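Local coordinates for glycerol kinase, putative (Plasmodium falciparum, PDB 2W40) that phosphorylates glycerol with ATP to give sn-glycerol 3-phosphate, as a sugar kinase/HSP70/actin superfamily enzyme of the FGGY kinase family, at the interface of chains A and B. Numbering follows the deposited sequence. Chains: chain A/B, Glycerol kinase, putative.

Contact 1: the interface of chains A and B. Residues chain A 39, 45, 320, 323, 352; chain B 373-374.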
loop_
_atom_site.group_PDB
_atom_site.type_symbol
_atom_site.label_atom_id
_atom_site.label_comp_id
_atom_site.label_asym_id
_atom_site.label_seq_id
_atom_site.Cartn_x
_atom_site.Cartn_y
_atom_site.Cartn_z
ATOM N N CYS A 39 13.504 -12.105 -6.674
ATOM C CA CYS A 39 13.547 -10.659 -6.554
ATOM C C CYS A 39 14.300 -10.277 -5.260
ATOM O O CYS A 39 13.677 -9.838 -4.290
ATOM C CB CYS A 39 12.164 -10.068 -6.560
ATOM S SG CYS A 39 11.177 -10.493 -7.981
ATOM N N TYR A 45 15.394 -9.001 -10.860
ATOM C CA TYR A 45 14.390 -10.033 -11.175
ATOM C C TYR A 45 15.099 -11.073 -12.043
ATOM O O TYR A 45 15.483 -10.789 -13.216
ATOM C CB TYR A 45 13.225 -9.401 -11.958
ATOM C CG TYR A 45 11.953 -10.166 -11.943
ATOM C CD1 TYR A 45 10.737 -9.580 -11.556
ATOM C CD2 TYR A 45 11.884 -11.515 -12.322
ATOM C CE1 TYR A 45 9.535 -10.283 -11.557
ATOM C CE2 TYR A 45 10.682 -12.206 -12.353
ATOM C CZ TYR A 45 9.480 -11.606 -11.867
ATOM O OH TYR A 45 8.267 -12.286 -11.887
ATOM N N TRP A 320 2.260 -10.264 -6.655
ATOM C CA TRP A 320 2.756 -9.490 -5.554
ATOM C C TRP A 320 1.727 -9.321 -4.429
ATOM O O TRP A 320 2.041 -9.358 -3.249
ATOM C CB TRP A 320 3.251 -8.178 -6.071
ATOM C CG TRP A 320 3.900 -7.286 -5.039
ATOM C CD1 TRP A 320 5.191 -7.234 -4.744
ATOM C CD2 TRP A 320 3.242 -6.319 -4.212
ATOM N NE1 TRP A 320 5.406 -6.324 -3.731
ATOM C CE2 TRP A 320 4.236 -5.700 -3.424
ATOM C CE3 TRP A 320 1.922 -5.891 -4.087
ATOM C CZ2 TRP A 320 3.918 -4.684 -2.460
ATOM C CZ3 TRP A 320 1.621 -4.894 -3.145
ATOM C CH2 TRP A 320 2.627 -4.323 -2.344
ATOM N N LYS A 323 1.500 -12.592 -2.611
ATOM C CA LYS A 323 2.689 -12.803 -1.739
ATOM C C LYS A 323 2.563 -11.998 -0.442
ATOM O O LYS A 323 2.910 -12.483 0.650
ATOM C CB LYS A 323 3.952 -12.387 -2.462
ATOM C CG LYS A 323 5.247 -12.531 -1.675
ATOM C CD LYS A 323 6.506 -11.778 -2.299
ATOM C CE LYS A 323 6.437 -10.242 -2.006
ATOM N NZ LYS A 323 7.370 -9.265 -2.419
ATOM N N PHE A 352 5.930 -1.298 -10.349
ATOM C CA PHE A 352 6.933 -2.045 -9.535
ATOM C C PHE A 352 8.300 -2.063 -10.216
ATOM O O PHE A 352 9.358 -2.085 -9.541
ATOM C CB PHE A 352 6.481 -3.461 -9.243
ATOM C CG PHE A 352 5.333 -3.519 -8.338
ATOM C CD1 PHE A 352 5.495 -3.304 -6.988
ATOM C CD2 PHE A 352 4.071 -3.765 -8.784
ATOM C CE1 PHE A 352 4.441 -3.334 -6.127
ATOM C CE2 PHE A 352 2.992 -3.797 -7.890
ATOM C CZ PHE A 352 3.191 -3.570 -6.569
ATOM N N PHE B 373 9.169 -4.970 -6.834
ATOM C CA PHE B 373 8.802 -6.372 -6.642
ATOM C C PHE B 373 9.487 -7.014 -5.396
ATOM O O PHE B 373 8.974 -7.985 -4.799
ATOM C CB PHE B 373 9.020 -7.202 -7.859
ATOM C CG PHE B 373 8.040 -6.981 -8.952
ATOM C CD1 PHE B 373 6.703 -7.160 -8.761
ATOM C CD2 PHE B 373 8.502 -6.581 -10.203
ATOM C CE1 PHE B 373 5.772 -6.929 -9.834
ATOM C CE2 PHE B 373 7.582 -6.369 -11.238
ATOM C CZ PHE B 373 6.263 -6.578 -11.072
ATOM N N ASN B 374 10.640 -6.457 -5.023
ATOM C CA ASN B 374 11.360 -6.882 -3.807
ATOM C C ASN B 374 10.646 -6.509 -2.486
ATOM O O ASN B 374 10.870 -7.134 -1.437
ATOM C CB ASN B 374 12.765 -6.319 -3.870
ATOM C CG ASN B 374 13.578 -6.588 -2.592
ATOM O OD1 ASN B 374 13.729 -5.664 -1.794
ATOM N ND2 ASN B 374 13.990 -7.874 -2.346
HETATM O O HOH W 1 10.879 -4.183 -9.230
HETATM O O HOH W 2 8.130 -10.597 -5.180
#
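One face of the B:Phe373 ring is taken by A:Phe352, whose CB methylene sits over the ring centre, 3.5 Å from the centroid, in a CH-pi contact. The two phenylalanine side chains cross at about a right angle, so the B ring lies against the root of A:Phe352. At the rim, B:Phe373 CD2 meets the edge of A:Tyr45, in the plane of the tyrosine ring and 4.0 Å from its CD1. A:Cys39 SG rests on a face of that same tyrosine and also touches B:Phe373 CB. The A:Trp320 ring has A:Phe352 CE1 over its centre and the carbonyl O of B:Phe373 at its edge. B:Phe373 is thus packed among A:Phe352, A:Tyr45 and A:Cys39, in one part of the symmetric interface where a residue of one subunit packs into the other. Water 1 joins B:Phe373 N to A:Phe352 O, and water 2 links B:Phe373 O to A:Lys323 NZ, whose direct bond to that oxygen is weak. B:Asn374 has CG anti to its backbone N (chi1 175°), which carries its amide to A:Cys39. There ND2 donates to the carbonyl O of A:Cys39 at 2.8 Å, nearly straight (176° at H), with the oxygen lying in the amide plane.

Contact 2: the interface of chains A and B. Residues chain A 320, 323-325; chain B 326, 374-377, 380.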
loop_
_atom_site.group_PDB
_atom_site.type_symbol
_atom_site.label_atom_id
_atom_site.label_comp_id
_atom_site.label_asym_id
_atom_site.label_seq_id
_atom_site.Cartn_x
_atom_site.Cartn_y
_atom_site.Cartn_z
ATOM N N TRP A 320 2.260 -10.264 -6.655
ATOM C CA TRP A 320 2.756 -9.490 -5.554
ATOM C C TRP A 320 1.727 -9.321 -4.429
ATOM O O TRP A 320 2.041 -9.358 -3.249
ATOM C CB TRP A 320 3.251 -8.178 -6.071
ATOM C CG TRP A 320 3.900 -7.286 -5.039
ATOM C CD1 TRP A 320 5.191 -7.234 -4.744
ATOM C CD2 TRP A 320 3.242 -6.319 -4.212
ATOM N NE1 TRP A 320 5.406 -6.324 -3.731
ATOM C CE2 TRP A 320 4.236 -5.700 -3.424
ATOM C CE3 TRP A 320 1.922 -5.891 -4.087
ATOM C CZ2 TRP A 320 3.918 -4.684 -2.460
ATOM C CZ3 TRP A 320 1.621 -4.894 -3.145
ATOM C CH2 TRP A 320 2.627 -4.323 -2.344
ATOM N N LYS A 323 1.500 -12.592 -2.611
ATOM C CA LYS A 323 2.689 -12.803 -1.739
ATOM C C LYS A 323 2.563 -11.998 -0.442
ATOM O O LYS A 323 2.910 -12.483 0.650
ATOM C CB LYS A 323 3.952 -12.387 -2.462
ATOM C CG LYS A 323 5.247 -12.531 -1.675
ATOM C CD LYS A 323 6.506 -11.778 -2.299
ATOM C CE LYS A 323 6.437 -10.242 -2.006
ATOM N NZ LYS A 323 7.370 -9.265 -2.419
ATOM N N ASN A 324 2.021 -10.786 -0.570
ATOM C CA ASN A 324 1.897 -9.866 0.549
ATOM C C ASN A 324 0.549 -9.867 1.236
ATOM O O ASN A 324 0.266 -8.974 2.034
ATOM C CB ASN A 324 2.380 -8.487 0.097
ATOM C CG ASN A 324 3.856 -8.522 -0.264
ATOM O OD1 ASN A 324 4.259 -8.212 -1.408
ATOM N ND2 ASN A 324 4.634 -8.965 0.610
ATOM N N LYS A 325 -0.215 -10.954 0.975
ATOM C CA LYS A 325 -1.437 -11.281 1.717
ATOM C C LYS A 325 -2.613 -10.289 1.487
ATOM O O LYS A 325 -3.607 -10.289 2.214
ATOM C CB LYS A 325 -1.097 -11.371 3.205
ATOM C CG LYS A 325 0.092 -12.189 3.550
ATOM C CD LYS A 325 -0.039 -13.566 3.133
ATOM C CE LYS A 325 1.232 -14.395 3.418
ATOM N NZ LYS A 325 1.154 -15.906 3.126
ATOM N N LEU B 326 -1.436 -7.095 6.508
ATOM C CA LEU B 326 -0.072 -6.712 6.307
ATOM C C LEU B 326 0.797 -7.050 7.524
ATOM O O LEU B 326 2.014 -7.130 7.411
ATOM C CB LEU B 326 -0.023 -5.244 5.950
ATOM C CG LEU B 326 -0.572 -4.961 4.542
ATOM C CD1 LEU B 326 -0.898 -3.474 4.312
ATOM C CD2 LEU B 326 0.336 -5.533 3.429
ATOM N N ASN B 374 10.640 -6.457 -5.023
ATOM C CA ASN B 374 11.360 -6.882 -3.807
ATOM C C ASN B 374 10.646 -6.509 -2.486
ATOM O O ASN B 374 10.870 -7.134 -1.437
ATOM C CB ASN B 374 12.765 -6.319 -3.870
ATOM C CG ASN B 374 13.578 -6.588 -2.592
ATOM O OD1 ASN B 374 13.729 -5.664 -1.794
ATOM N ND2 ASN B 374 13.990 -7.874 -2.346
ATOM N N THR B 375 9.783 -5.456 -2.549
ATOM C CA THR B 375 9.075 -4.950 -1.347
ATOM C C THR B 375 8.139 -6.027 -0.826
ATOM O O THR B 375 7.408 -6.646 -1.565
ATOM C CB THR B 375 8.286 -3.673 -1.673
ATOM O OG1 THR B 375 9.193 -2.733 -2.282
ATOM C CG2 THR B 375 7.515 -3.106 -0.409
ATOM N N GLU B 376 8.168 -6.196 0.507
ATOM C CA GLU B 376 7.381 -7.151 1.231
ATOM C C GLU B 376 6.553 -6.435 2.266
ATOM O O GLU B 376 6.763 -5.257 2.578
ATOM C CB GLU B 376 8.269 -8.115 2.049
ATOM C CG GLU B 376 9.293 -8.805 1.248
ATOM C CD GLU B 376 9.647 -10.131 1.800
ATOM O OE1 GLU B 376 9.183 -10.506 2.932
ATOM O OE2 GLU B 376 10.388 -10.801 1.081
ATOM N N ARG B 377 5.600 -7.173 2.827
ATOM C CA ARG B 377 4.767 -6.652 3.943
ATOM C C ARG B 377 5.599 -5.965 5.008
ATOM O O ARG B 377 5.274 -4.864 5.500
ATOM C CB ARG B 377 4.033 -7.832 4.671
ATOM C CG ARG B 377 3.086 -8.499 3.945
ATOM C CD ARG B 377 2.272 -9.409 4.800
ATOM N NE ARG B 377 2.953 -10.559 5.411
ATOM C CZ ARG B 377 2.455 -11.179 6.473
ATOM N NH1 ARG B 377 1.279 -10.788 7.007
ATOM N NH2 ARG B 377 3.079 -12.252 7.010
ATOM N N ILE B 380 6.619 -2.421 4.306
ATOM C CA ILE B 380 5.444 -1.509 4.403
ATOM C C ILE B 380 5.134 -1.193 5.857
ATOM O O ILE B 380 4.870 -0.066 6.211
ATOM C CB ILE B 380 4.231 -2.094 3.636
ATOM C CG1 ILE B 380 4.624 -2.267 2.126
ATOM C CG2 ILE B 380 2.937 -1.325 3.945
ATOM C CD1 ILE B 380 3.578 -3.099 1.253
#
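The C-terminal end of helix 315-323 of chain A and the loop just after it settle on the loop of chain B that leads into helix 377-403. A:Trp320 and A:Lys323, both on the helix, reach the carbonyl O of B:Thr375 from opposite faces of its plane. A:Trp320 NE1 donates to B:Thr375 O at 3.0 Å along a bent path (142° at H), the oxygen lying out of the ring plane. A:Lys323 NZ comes from above the carbonyl plane, 2.8 Å from the same B:Thr375 O; a bend at chi3 (77°) curls the lysine tip back to it. The B:Glu376 carboxylate may add a long-range attraction for this amine. The A:Asn324 amide lies with OD1 over the indole rim, and its ND2 is 3.0 Å from B:Arg377 N, a donor-to-donor pair that is doubtful as modelled. An amide turned over would probably offer an acceptor to that N-H at the start of helix 377-403 and a donor toward B:Thr375 O. At the far end of the indole, A:Trp320 CH2 and B:Ile380 CD1 meet tip to tip at 3.9 Å. A:Lys325 CG packs off-centre over one face of the B:Arg377 guanidinium. The double grip helps join the subunits of the deposited dimer.

Contact 3: the interface of chains A and B. Residues chain A 351-352, 365-367; chain B 369-372.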
loop_
_atom_site.group_PDB
_atom_site.type_symbol
_atom_site.label_atom_id
_atom_site.label_comp_id
_atom_site.label_asym_id
_atom_site.label_seq_id
_atom_site.Cartn_x
_atom_site.Cartn_y
_atom_site.Cartn_z
ATOM N N ALA A 351 3.696 0.268 -10.785
ATOM C CA ALA A 351 4.957 0.655 -11.496
ATOM C C ALA A 351 6.121 -0.026 -10.699
ATOM O O ALA A 351 7.151 0.576 -10.451
ATOM C CB ALA A 351 5.135 2.129 -11.543
ATOM N N PHE A 352 5.930 -1.298 -10.349
ATOM C CA PHE A 352 6.933 -2.045 -9.535
ATOM C C PHE A 352 8.300 -2.063 -10.216
ATOM O O PHE A 352 9.358 -2.085 -9.541
ATOM C CB PHE A 352 6.481 -3.461 -9.243
ATOM C CG PHE A 352 5.333 -3.519 -8.338
ATOM C CD1 PHE A 352 5.495 -3.304 -6.988
ATOM C CD2 PHE A 352 4.071 -3.765 -8.784
ATOM C CE1 PHE A 352 4.441 -3.334 -6.127
ATOM C CE2 PHE A 352 2.992 -3.797 -7.890
ATOM C CZ PHE A 352 3.191 -3.570 -6.569
ATOM N N ARG A 365 8.037 4.242 -9.330
ATOM C CA ARG A 365 7.910 3.063 -8.426
ATOM C C ARG A 365 6.406 2.879 -8.100
ATOM O O ARG A 365 5.603 3.836 -8.296
ATOM C CB ARG A 365 8.700 3.268 -7.151
ATOM C CG ARG A 365 10.181 3.477 -7.391
ATOM C CD ARG A 365 10.826 2.130 -7.737
ATOM N NE ARG A 365 12.284 2.325 -7.814
ATOM C CZ ARG A 365 12.931 2.731 -8.915
ATOM N NH1 ARG A 365 12.304 2.883 -10.077
ATOM N NH2 ARG A 365 14.251 2.937 -8.916
ATOM N N ALA A 366 6.024 1.707 -7.659
ATOM C CA ALA A 366 4.659 1.421 -7.374
ATOM C C ALA A 366 4.205 2.276 -6.156
ATOM O O ALA A 366 4.897 2.381 -5.143
ATOM C CB ALA A 366 4.453 -0.035 -7.168
ATOM N N SER A 367 3.015 2.887 -6.271
ATOM C CA SER A 367 2.571 3.909 -5.344
ATOM C C SER A 367 1.063 3.778 -5.202
ATOM O O SER A 367 0.341 3.396 -6.158
ATOM C CB SER A 367 2.876 5.289 -5.845
ATOM O OG SER A 367 4.172 5.375 -6.392
ATOM N N TYR B 369 4.759 5.031 -1.168
ATOM C CA TYR B 369 5.628 5.294 -2.287
ATOM C C TYR B 369 6.823 4.370 -2.306
ATOM O O TYR B 369 7.251 3.868 -1.274
ATOM C CB TYR B 369 6.194 6.721 -2.184
ATOM C CG TYR B 369 5.147 7.765 -2.111
ATOM C CD1 TYR B 369 4.603 8.271 -3.284
ATOM C CD2 TYR B 369 4.659 8.265 -0.892
ATOM C CE1 TYR B 369 3.596 9.254 -3.262
ATOM C CE2 TYR B 369 3.680 9.322 -0.903
ATOM C CZ TYR B 369 3.130 9.720 -2.067
ATOM O OH TYR B 369 2.170 10.698 -2.061
ATOM N N GLY B 370 7.386 4.169 -3.501
ATOM C CA GLY B 370 8.702 3.573 -3.603
ATOM C C GLY B 370 8.795 2.099 -3.723
ATOM O O GLY B 370 9.918 1.542 -3.678
ATOM N N MET B 371 7.650 1.426 -3.908
ATOM C CA MET B 371 7.635 -0.055 -3.935
ATOM C C MET B 371 8.171 -0.651 -5.248
ATOM O O MET B 371 7.977 -0.132 -6.358
ATOM C CB MET B 371 6.229 -0.580 -3.629
ATOM C CG MET B 371 5.568 -0.024 -2.368
ATOM S SD MET B 371 4.075 -0.858 -1.928
ATOM C CE MET B 371 2.936 -0.237 -3.191
ATOM N N THR B 372 8.865 -1.767 -5.054
ATOM C CA THR B 372 9.321 -2.627 -6.087
ATOM C C THR B 372 8.827 -4.064 -5.879
ATOM O O THR B 372 8.213 -4.381 -4.835
ATOM C CB THR B 372 10.891 -2.585 -6.198
ATOM O OG1 THR B 372 11.507 -3.067 -4.997
ATOM C CG2 THR B 372 11.385 -1.117 -6.602
HETATM O O HOH W 3 6.633 6.055 -5.626
#
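The shortest sound polar bond between the chains here runs from A:Ala366 N to the carbonyl O of B:Met371, at 3.0 Å. Its return partner is B:Met371 N, which donates to A:Ala366 O at 3.2 Å, in the carbonyl plane and on a lone pair. This pair of bonds makes an antiparallel bridge between the 366-371 strands of the two chains. A:Ala366 CB lies 4.0 Å from B:Met371 CB and also rests on the rim of one face of A:Phe352. That phenylalanine runs alongside B:Met371, pointing the same way, and receives B:Thr372 CA at the edge of its ring, in plane. On the other flank A:Arg365 bends at chi2 (-75°), which lays its aliphatic stem along the B strand. Its CB touches B:Gly370 CA at 3.6 Å, and its CD meets the methyl CG2 of B:Thr372 at 3.5 Å, the two side chains lying side by side. The hydroxyl of A:Ser367 is held by its own chain, OG donating to A:Arg365 O at 2.8 Å from above the carbonyl plane. The same OG also bonds water 3, which in turn meets B:Gly370 N and lies at the edge of the B:Tyr369 ring. The site joins the strand edges of the two subunits, probably helping to continue a beta-sheet across the dimer.

Contact 4: the interface of chains A and B. Residues chain A 367-370, 498; chain B 366-369, 498-499.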
loop_
_atom_site.group_PDB
_atom_site.type_symbol
_atom_site.label_atom_id
_atom_site.label_comp_id
_atom_site.label_asym_id
_atom_site.label_seq_id
_atom_site.Cartn_x
_atom_site.Cartn_y
_atom_site.Cartn_z
ATOM N N SER A 367 3.015 2.887 -6.271
ATOM C CA SER A 367 2.571 3.909 -5.344
ATOM C C SER A 367 1.063 3.778 -5.202
ATOM O O SER A 367 0.341 3.396 -6.158
ATOM C CB SER A 367 2.876 5.289 -5.845
ATOM O OG SER A 367 4.172 5.375 -6.392
ATOM N N ILE A 368 0.609 3.946 -3.967
ATOM C CA ILE A 368 -0.824 3.863 -3.609
ATOM C C ILE A 368 -1.228 5.181 -2.964
ATOM O O ILE A 368 -0.554 5.673 -2.066
ATOM C CB ILE A 368 -1.163 2.678 -2.662
ATOM C CG1 ILE A 368 -0.573 1.372 -3.146
ATOM C CG2 ILE A 368 -2.704 2.558 -2.510
ATOM C CD1 ILE A 368 -0.682 0.206 -2.172
ATOM N N TYR A 369 -2.378 5.732 -3.433
ATOM C CA TYR A 369 -2.865 7.031 -3.029
ATOM C C TYR A 369 -4.305 6.894 -2.547
ATOM O O TYR A 369 -5.045 5.981 -3.000
ATOM C CB TYR A 369 -2.853 8.058 -4.174
ATOM C CG TYR A 369 -1.525 8.251 -4.755
ATOM C CD1 TYR A 369 -0.688 9.152 -4.194
ATOM C CD2 TYR A 369 -1.117 7.580 -5.906
ATOM C CE1 TYR A 369 0.576 9.406 -4.686
ATOM C CE2 TYR A 369 0.189 7.815 -6.447
ATOM C CZ TYR A 369 1.031 8.702 -5.827
ATOM O OH TYR A 369 2.299 8.901 -6.365
ATOM N N GLY A 370 -4.676 7.752 -1.610
ATOM C CA GLY A 370 -6.098 8.015 -1.278
ATOM C C GLY A 370 -6.737 7.142 -0.270
ATOM O O GLY A 370 -7.971 7.132 -0.164
ATOM N N ARG A 498 1.803 12.782 -9.548
ATOM C CA ARG A 498 2.360 12.682 -8.169
ATOM C C ARG A 498 3.501 11.672 -8.107
ATOM O O ARG A 498 4.514 11.860 -7.422
ATOM C CB ARG A 498 1.367 12.221 -7.071
ATOM C CG ARG A 498 0.309 13.153 -6.667
ATOM C CD ARG A 498 -0.640 12.556 -5.671
ATOM N NE ARG A 498 -1.824 13.424 -5.834
ATOM C CZ ARG A 498 -1.884 14.712 -5.447
ATOM N NH1 ARG A 498 -0.896 15.347 -4.777
ATOM N NH2 ARG A 498 -2.972 15.391 -5.731
ATOM N N ALA B 366 -3.753 8.564 3.228
ATOM C CA ALA B 366 -2.602 7.690 3.444
ATOM C C ALA B 366 -2.099 7.232 2.091
ATOM O O ALA B 366 -2.865 6.885 1.181
ATOM C CB ALA B 366 -2.963 6.495 4.349
ATOM N N SER B 367 -0.766 7.327 1.916
ATOM C CA SER B 367 -0.087 7.131 0.627
ATOM C C SER B 367 1.171 6.296 0.855
ATOM O O SER B 367 1.857 6.456 1.838
ATOM C CB SER B 367 0.348 8.479 0.098
ATOM O OG SER B 367 -0.818 9.314 0.069
ATOM N N ILE B 368 1.457 5.367 -0.055
ATOM C CA ILE B 368 2.682 4.527 -0.036
ATOM C C ILE B 368 3.457 4.749 -1.304
ATOM O O ILE B 368 2.859 4.739 -2.399
ATOM C CB ILE B 368 2.368 3.003 0.121
ATOM C CG1 ILE B 368 1.495 2.729 1.317
ATOM C CG2 ILE B 368 3.677 2.190 0.314
ATOM C CD1 ILE B 368 1.012 1.320 1.539
ATOM N N TYR B 369 4.759 5.031 -1.168
ATOM C CA TYR B 369 5.628 5.294 -2.287
ATOM C C TYR B 369 6.823 4.370 -2.306
ATOM O O TYR B 369 7.251 3.868 -1.274
ATOM C CB TYR B 369 6.194 6.721 -2.184
ATOM C CG TYR B 369 5.147 7.765 -2.111
ATOM C CD1 TYR B 369 4.603 8.271 -3.284
ATOM C CD2 TYR B 369 4.659 8.265 -0.892
ATOM C CE1 TYR B 369 3.596 9.254 -3.262
ATOM C CE2 TYR B 369 3.680 9.322 -0.903
ATOM C CZ TYR B 369 3.130 9.720 -2.067
ATOM O OH TYR B 369 2.170 10.698 -2.061
ATOM N N ARG B 498 4.570 15.127 -2.359
ATOM C CA ARG B 498 3.831 14.335 -3.385
ATOM C C ARG B 498 2.397 14.147 -2.908
ATOM O O ARG B 498 1.440 14.205 -3.710
ATOM C CB ARG B 498 4.414 12.935 -3.692
ATOM C CG ARG B 498 5.689 12.913 -4.353
ATOM C CD ARG B 498 6.088 11.511 -4.654
ATOM N NE ARG B 498 7.517 11.562 -4.869
ATOM C CZ ARG B 498 8.067 12.151 -5.948
ATOM N NH1 ARG B 498 7.346 12.455 -7.024
ATOM N NH2 ARG B 498 9.392 12.254 -6.031
ATOM N N THR B 499 2.226 13.869 -1.637
ATOM C CA THR B 499 0.904 13.568 -1.069
ATOM C C THR B 499 -0.035 14.830 -1.021
ATOM O O THR B 499 -1.257 14.752 -1.071
ATOM C CB THR B 499 1.108 13.018 0.359
ATOM O OG1 THR B 499 1.955 11.871 0.260
ATOM C CG2 THR B 499 -0.269 12.675 1.049
HETATM O O HOH W 4 -2.884 10.117 -1.347
#
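Backbone bonds come first: A:Ile368 and B:Ile368 face each other in an antiparallel bridge, each N donating to the other's O at 2.9 Å. This is where the two 366-371 strands meet themselves at the two-fold axis. Among the aromatic contacts, A:Tyr369 and B:Tyr369 cross at about a right angle in an edge-to-face pair, planes at 74° and centroids 5.5 Å apart. A:Tyr369 CE1 and B:Tyr369 CE1 are 3.3 Å apart, a tight contact, and each CE1 also lies close to the opposite hydroxyl. Both rings have CG anti to the carbonyl carbon (chi1 -58° in A), which swings them off the same side of the paired strands. The B:Tyr369 hydroxyl OH is fixed from its own chain by B:Thr499 OG1 of helix 482-500, 2.6 Å away at the edge of the ring. Water 4 supplies another link, bonding both A:Gly370 N and B:Ser367 OG. This centre of the strand pairing joins the subunits of the deposited dimer, probably the biological one too. Charged groups form a reciprocal pair: the C-terminal end of helix 482-500 may make the A:Arg498 and B:Arg498 O atoms more attractive to the guanidinium groups. Each arginine stem is extended from CG to NE, then turns at chi4 (-70°). A:Arg498 NH1 donates to B:Arg498 O at 2.8 Å, the oxygen lying in the guanidinium plane, and B:Arg498 NH1 returns the bond to A:Arg498 O at 2.9 Å.

Contact 4 lies on the two-fold axis, and contacts 1 to 3 each have a twin with the chains exchanged. From contact 4 the chain B strand 366-371 runs out through contact 3, about 10 Å away between C-alpha centres, the two sharing A:Ser367 and B:Tyr369. The chain then continues into contact 1, another 10 Å on and joined through A:Phe352, and into contact 2, 8 Å from contact 1, with A:Trp320, A:Lys323 and B:Asn374 in common. Residues 366-377 and 380 form most of one side, meeting helix 315-323 and loop residues, while helix 482-500 meets its own copy, consistent with a dimer, as deposited, though the structure alone does not show its state in solution.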